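Local coordinates for TIR protein (Paracoccus denitrificans PD1222, PDB 3H16) that is a bacterial TIR-domain protein whose modelled part folds as a parallel beta-sheet flanked by helices, at residues 38-43 and 50-55; 76-81 and 146-151. All coordinates share one frame; numbering follows the deposited sequence.

Contact 1. Residues 38-43 and 50-55; sequences ALAHTL and VWYDDF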
loop_
_atom_site.group_PDB
_atom_site.type_symbol
_atom_site.label_atom_id
_atom_site.label_comp_id
_atom_site.label_asym_id
_atom_site.label_seq_id
_atom_site.Cartn_x
_atom_site.Cartn_y
_atom_site.Cartn_z
ATOM N N ALA B 38 -23.416 -2.371 3.396
ATOM C CA ALA B 38 -23.183 -2.078 1.988
ATOM C C ALA B 38 -21.846 -2.670 1.574
ATOM O O ALA B 38 -21.733 -3.347 0.554
ATOM C CB ALA B 38 -23.168 -0.580 1.762
ATOM N N LEU B 39 -20.832 -2.406 2.385
ATOM C CA LEU B 39 -19.487 -2.899 2.132
ATOM C C LEU B 39 -19.416 -4.435 2.104
ATOM O O LEU B 39 -18.747 -5.021 1.248
ATOM C CB LEU B 39 -18.537 -2.323 3.195
ATOM C CG LEU B 39 -17.106 -2.850 3.340
ATOM C CD1 LEU B 39 -16.458 -3.023 1.972
ATOM C CD2 LEU B 39 -16.306 -1.875 4.212
ATOM N N ALA B 40 -20.112 -5.076 3.041
ATOM C CA ALA B 40 -20.127 -6.537 3.140
ATOM C C ALA B 40 -20.747 -7.161 1.901
ATOM O O ALA B 40 -20.240 -8.151 1.378
ATOM C CB ALA B 40 -20.901 -6.973 4.380
ATOM N N HIS B 41 -21.848 -6.578 1.441
ATOM C CA HIS B 41 -22.538 -7.069 0.255
ATOM C C HIS B 41 -21.585 -6.984 -0.938
ATOM O O HIS B 41 -21.322 -7.990 -1.613
ATOM C CB HIS B 41 -23.791 -6.228 -0.016
ATOM C CG HIS B 41 -24.688 -6.799 -1.070
ATOM N ND1 HIS B 41 -25.426 -7.948 -0.875
ATOM C CD2 HIS B 41 -24.951 -6.392 -2.333
ATOM C CE1 HIS B 41 -26.104 -8.222 -1.975
ATOM N NE2 HIS B 41 -25.835 -7.295 -2.874
ATOM N N THR B 42 -21.057 -5.781 -1.173
ATOM C CA THR B 42 -20.129 -5.534 -2.272
ATOM C C THR B 42 -18.929 -6.470 -2.260
ATOM O O THR B 42 -18.519 -6.962 -3.308
ATOM C CB THR B 42 -19.625 -4.100 -2.245
ATOM O OG1 THR B 42 -20.748 -3.217 -2.229
ATOM C CG2 THR B 42 -18.773 -3.811 -3.470
ATOM N N LEU B 43 -18.361 -6.706 -1.083
ATOM C CA LEU B 43 -17.225 -7.603 -0.959
ATOM C C LEU B 43 -17.595 -9.049 -1.306
ATOM O O LEU B 43 -16.863 -9.725 -2.034
ATOM C CB LEU B 43 -16.670 -7.547 0.461
ATOM C CG LEU B 43 -15.550 -6.556 0.780
ATOM C CD1 LEU B 43 -15.292 -6.569 2.287
ATOM C CD2 LEU B 43 -14.289 -6.942 0.023
ATOM N N VAL B 50 -17.113 -12.970 3.910
ATOM C CA VAL B 50 -17.128 -11.947 4.946
ATOM C C VAL B 50 -18.066 -12.153 6.134
ATOM O O VAL B 50 -19.228 -12.524 5.956
ATOM C CB VAL B 50 -17.514 -10.578 4.321
ATOM C CG1 VAL B 50 -17.265 -9.447 5.309
ATOM C CG2 VAL B 50 -16.755 -10.359 3.035
ATOM N N TRP B 51 -17.554 -11.903 7.340
ATOM C CA TRP B 51 -18.376 -11.958 8.543
ATOM C C TRP B 51 -18.103 -10.687 9.341
ATOM O O TRP B 51 -17.000 -10.139 9.299
ATOM C CB TRP B 51 -18.138 -13.237 9.376
ATOM C CG TRP B 51 -16.810 -13.447 10.028
ATOM C CD1 TRP B 51 -15.597 -13.063 9.558
ATOM C CD2 TRP B 51 -16.554 -14.222 11.212
ATOM N NE1 TRP B 51 -14.597 -13.552 10.368
ATOM C CE2 TRP B 51 -15.157 -14.266 11.391
ATOM C CE3 TRP B 51 -17.372 -14.886 12.138
ATOM C CZ2 TRP B 51 -14.552 -14.944 12.460
ATOM C CZ3 TRP B 51 -16.772 -15.561 13.203
ATOM C CH2 TRP B 51 -15.373 -15.581 13.351
ATOM N N TYR B 52 -19.126 -10.200 10.034
ATOM C CA TYR B 52 -19.011 -8.966 10.807
ATOM C C TYR B 52 -20.147 -8.777 11.815
ATOM O O TYR B 52 -20.101 -7.864 12.636
ATOM C CB TYR B 52 -19.023 -7.767 9.863
ATOM C CG TYR B 52 -20.309 -7.663 9.079
ATOM C CD1 TYR B 52 -20.525 -8.465 7.960
ATOM C CD2 TYR B 52 -21.330 -6.799 9.481
ATOM C CE1 TYR B 52 -21.724 -8.415 7.254
ATOM C CE2 TYR B 52 -22.540 -6.738 8.781
ATOM C CZ TYR B 52 -22.727 -7.552 7.667
ATOM O OH TYR B 52 -23.909 -7.510 6.959
ATOM N N ASP B 53 -21.168 -9.622 11.753
ATOM C CA ASP B 53 -22.289 -9.481 12.661
ATOM C C ASP B 53 -21.895 -9.490 14.140
ATOM O O ASP B 53 -22.437 -8.719 14.932
ATOM C CB ASP B 53 -23.318 -10.568 12.392
ATOM C CG ASP B 53 -24.598 -10.337 13.149
ATOM O OD1 ASP B 53 -25.222 -9.277 12.933
ATOM O OD2 ASP B 53 -24.975 -11.210 13.964
ATOM N N ASP B 54 -20.954 -10.357 14.513
ATOM C CA ASP B 54 -20.504 -10.437 15.900
ATOM C C ASP B 54 -19.265 -9.588 16.100
ATOM O O ASP B 54 -18.380 -9.936 16.887
ATOM C CB ASP B 54 -20.185 -11.884 16.295
ATOM C CG ASP B 54 -21.425 -12.680 16.695
ATOM O OD1 ASP B 54 -21.251 -13.815 17.181
ATOM O OD2 ASP B 54 -22.565 -12.185 16.528
ATOM N N PHE B 55 -19.202 -8.475 15.381
ATOM C CA PHE B 55 -18.058 -7.590 15.476
ATOM C C PHE B 55 -18.442 -6.127 15.642
ATOM O O PHE B 55 -17.603 -5.236 15.459
ATOM C CB PHE B 55 -17.165 -7.774 14.254
ATOM C CG PHE B 55 -16.478 -9.108 14.213
ATOM C CD1 PHE B 55 -15.353 -9.350 14.995
ATOM C CD2 PHE B 55 -16.969 -10.136 13.409
ATOM C CE1 PHE B 55 -14.725 -10.595 14.981
ATOM C CE2 PHE B 55 -16.346 -11.393 13.389
ATOM C CZ PHE B 55 -15.226 -11.618 14.176
#
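Val50, Ala40 and Tyr52 bring helix 32-45 against the edge strand 50-57 in the first beta-alpha-beta unit of this TIR domain, where strand 21-28, the helix and strand 50-57 follow one another. The pairing is wholly apolar, and the backbones come close because the helix presents a small residue: the CA atoms of Ala40 and Val50 are 6.4 Å apart. Val50 CB points toward the helix, and its two methyls divide between Ala40 and Leu43. With CG1 anti to the backbone N (chi1 -168°) and CG2 anti to the carbonyl carbon, the side chain serves two residues one helical turn apart. CG1 faces the methyl of Ala40 at a loose 4.5 Å between CG1 and CB, whereas CG2 lies 3.8 Å from Leu43 CB and also reaches that leucine's CD1. The side chains of Leu43 and Val50 cross at about a right angle. Val50 and Leu39 also touch Ile25 of strand 21-28, and Leu39 and Leu43 both touch Val145 of helix 141-153. Tyr52 turns its ring back to the helix by placing CG between the backbone N and the carbonyl carbon (chi1 62°), and Val36, Glu37 and Arg44 of the same helix also touch it. Ala40 CB meets this ring obliquely, nearest to CE1 and CZ, with Ala40 CB 3.3 Å from Tyr52 CE1.

Contact 2. Residues 76-81 and 146-151; sequences FGIVVL and ADLMAI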
loop_
_atom_site.group_PDB
_atom_site.type_symbol
_atom_site.label_atom_id
_atom_site.label_comp_id
_atom_site.label_asym_id
_atom_site.label_seq_id
_atom_site.Cartn_x
_atom_site.Cartn_y
_atom_site.Cartn_z
ATOM N N PHE B 76 -7.701 -11.710 6.915
ATOM C CA PHE B 76 -7.455 -10.295 7.143
ATOM C C PHE B 76 -8.647 -9.708 7.882
ATOM O O PHE B 76 -9.737 -10.291 7.917
ATOM C CB PHE B 76 -7.269 -9.542 5.818
ATOM C CG PHE B 76 -6.076 -9.985 5.023
ATOM C CD1 PHE B 76 -4.780 -9.713 5.469
ATOM C CD2 PHE B 76 -6.243 -10.674 3.818
ATOM C CE1 PHE B 76 -3.657 -10.120 4.724
ATOM C CE2 PHE B 76 -5.135 -11.087 3.067
ATOM C CZ PHE B 76 -3.838 -10.809 3.521
ATOM N N GLY B 77 -8.427 -8.550 8.483
ATOM C CA GLY B 77 -9.491 -7.879 9.187
ATOM C C GLY B 77 -9.522 -6.466 8.667
ATOM O O GLY B 77 -8.507 -5.959 8.188
ATOM N N ILE B 78 -10.692 -5.847 8.739
ATOM C CA ILE B 78 -10.892 -4.466 8.302
ATOM C C ILE B 78 -11.450 -3.728 9.509
ATOM O O ILE B 78 -12.240 -4.288 10.277
ATOM C CB ILE B 78 -11.967 -4.352 7.164
ATOM C CG1 ILE B 78 -11.427 -4.870 5.839
ATOM C CG2 ILE B 78 -12.405 -2.902 6.988
ATOM C CD1 ILE B 78 -12.491 -4.890 4.753
ATOM N N VAL B 79 -11.030 -2.486 9.703
ATOM C CA VAL B 79 -11.579 -1.710 10.797
ATOM C C VAL B 79 -12.080 -0.395 10.198
ATOM O O VAL B 79 -11.342 0.309 9.504
ATOM C CB VAL B 79 -10.535 -1.461 11.927
ATOM C CG1 VAL B 79 -9.405 -0.575 11.440
ATOM C CG2 VAL B 79 -11.210 -0.825 13.115
ATOM N N VAL B 80 -13.357 -0.097 10.411
ATOM C CA VAL B 80 -13.926 1.139 9.889
ATOM C C VAL B 80 -13.616 2.270 10.858
ATOM O O VAL B 80 -14.125 2.294 11.986
ATOM C CB VAL B 80 -15.450 1.035 9.710
ATOM C CG1 VAL B 80 -16.015 2.367 9.226
ATOM C CG2 VAL B 80 -15.769 -0.056 8.712
ATOM N N LEU B 81 -12.760 3.193 10.427
ATOM C CA LEU B 81 -12.399 4.319 11.277
ATOM C C LEU B 81 -13.295 5.515 10.996
ATOM O O LEU B 81 -13.099 6.238 10.028
ATOM C CB LEU B 81 -10.928 4.702 11.079
ATOM C CG LEU B 81 -9.874 3.658 11.468
ATOM C CD1 LEU B 81 -8.490 4.270 11.342
ATOM C CD2 LEU B 81 -10.096 3.190 12.897
ATOM N N ALA B 146 -12.038 -3.579 -4.849
ATOM C CA ALA B 146 -11.107 -4.148 -5.822
ATOM C C ALA B 146 -9.734 -4.285 -5.150
ATOM O O ALA B 146 -9.063 -5.303 -5.317
ATOM C CB ALA B 146 -11.008 -3.269 -7.054
ATOM N N ASP B 147 -9.324 -3.270 -4.387
ATOM C CA ASP B 147 -8.044 -3.319 -3.682
ATOM C C ASP B 147 -8.020 -4.459 -2.660
ATOM O O ASP B 147 -7.020 -5.169 -2.535
ATOM C CB ASP B 147 -7.761 -1.994 -2.959
ATOM C CG ASP B 147 -7.560 -0.828 -3.922
ATOM O OD1 ASP B 147 -6.886 -1.026 -4.959
ATOM O OD2 ASP B 147 -8.064 0.285 -3.637
ATOM N N LEU B 148 -9.123 -4.631 -1.930
ATOM C CA LEU B 148 -9.213 -5.677 -0.924
ATOM C C LEU B 148 -9.158 -7.075 -1.541
ATOM O O LEU B 148 -8.546 -7.982 -0.977
ATOM C CB LEU B 148 -10.490 -5.507 -0.105
ATOM C CG LEU B 148 -10.530 -4.232 0.740
ATOM C CD1 LEU B 148 -11.924 -4.020 1.267
ATOM C CD2 LEU B 148 -9.535 -4.327 1.881
ATOM N N MET B 149 -9.795 -7.248 -2.696
ATOM C CA MET B 149 -9.780 -8.535 -3.379
ATOM C C MET B 149 -8.364 -8.795 -3.876
ATOM O O MET B 149 -7.899 -9.932 -3.894
ATOM C CB MET B 149 -10.752 -8.544 -4.560
ATOM C CG MET B 149 -12.215 -8.503 -4.166
ATOM S SD MET B 149 -12.654 -9.758 -2.929
ATOM C CE MET B 149 -12.490 -11.245 -3.884
ATOM N N ALA B 150 -7.680 -7.729 -4.282
ATOM C CA ALA B 150 -6.315 -7.853 -4.759
ATOM C C ALA B 150 -5.442 -8.344 -3.618
ATOM O O ALA B 150 -4.591 -9.212 -3.811
ATOM C CB ALA B 150 -5.821 -6.526 -5.238
ATOM N N ILE B 151 -5.666 -7.781 -2.430
ATOM C CA ILE B 151 -4.914 -8.133 -1.231
ATOM C C ILE B 151 -5.248 -9.542 -0.758
ATOM O O ILE B 151 -4.393 -10.242 -0.217
ATOM C CB ILE B 151 -5.189 -7.124 -0.091
ATOM C CG1 ILE B 151 -4.575 -5.768 -0.444
ATOM C CG2 ILE B 151 -4.600 -7.623 1.219
ATOM C CD1 ILE B 151 -4.813 -4.690 0.597
#
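Phe76 and Ile151 form the aromatic half of the contact between the central strand 74-81 and the C-terminal helix 141-153 of the TIR fold, and Ile78 and Leu148 the aliphatic half. The first pair is a CH-pi contact. Ile151 CG2 sits over one face of the Phe76 ring, 4.1 Å from its centroid and 19° off the ring normal, offset a little toward the rim. In Ile151 CG1 lies beside the backbone N (chi1 -69°), which puts CG2 anti to that N and over the ring. Its nearest ring atoms are Phe76 CE2 and CZ, and the same two atoms border the helix backbone, with Phe76 CE2 3.5 Å from Ile151 O. The second pair is purely aliphatic: the two side chains reach toward each other tip to tip, Ile78 CD1 lying 3.6 Å from Leu148 CD1, with Leu148 CD2 a little farther away. Since the CA atoms of Ile78 and Leu148 are 9.5 Å apart, the extended chains bridge the distance between sheet and helix. Leu110 of strand 109-113 and Phe134 of strand 134-135 touch both Leu148 and Ile151. On the helix, Asp147 pairs with Lys139 and accepts a hydrogen bond from the backbone N of Gln92 of the second subunit, which also packs on Ile151. Methyls and a phenyl ring therefore hold the helix to the sheet through dispersion and shape, while the polar bonds of Asp147 are made to other partners.

From the N terminus, the chain runs through strand 21-28 into helix 32-45 and turns back, and contact 1 closes the short loop from the helix to strand 50-57, with only six residues between 38-43 and 50-55. Contact 2 opens later, at 76-81, and closes after 64 intervening residues, when helix 141-153 returns to the sheet. The two loops are thus in series, neither nested nor crossed. Contact 1 ties a helix to the edge strand 50-57; contact 2 ties the last helix to strand 74-81, with strand 21-28 lying between these two strands. They meet at Leu43, whose CD2 is 4.0 Å from Leu148 CD1 and whose CD1 packs on Ile78 CD1, joining both helices in one apolar layer over the sheet.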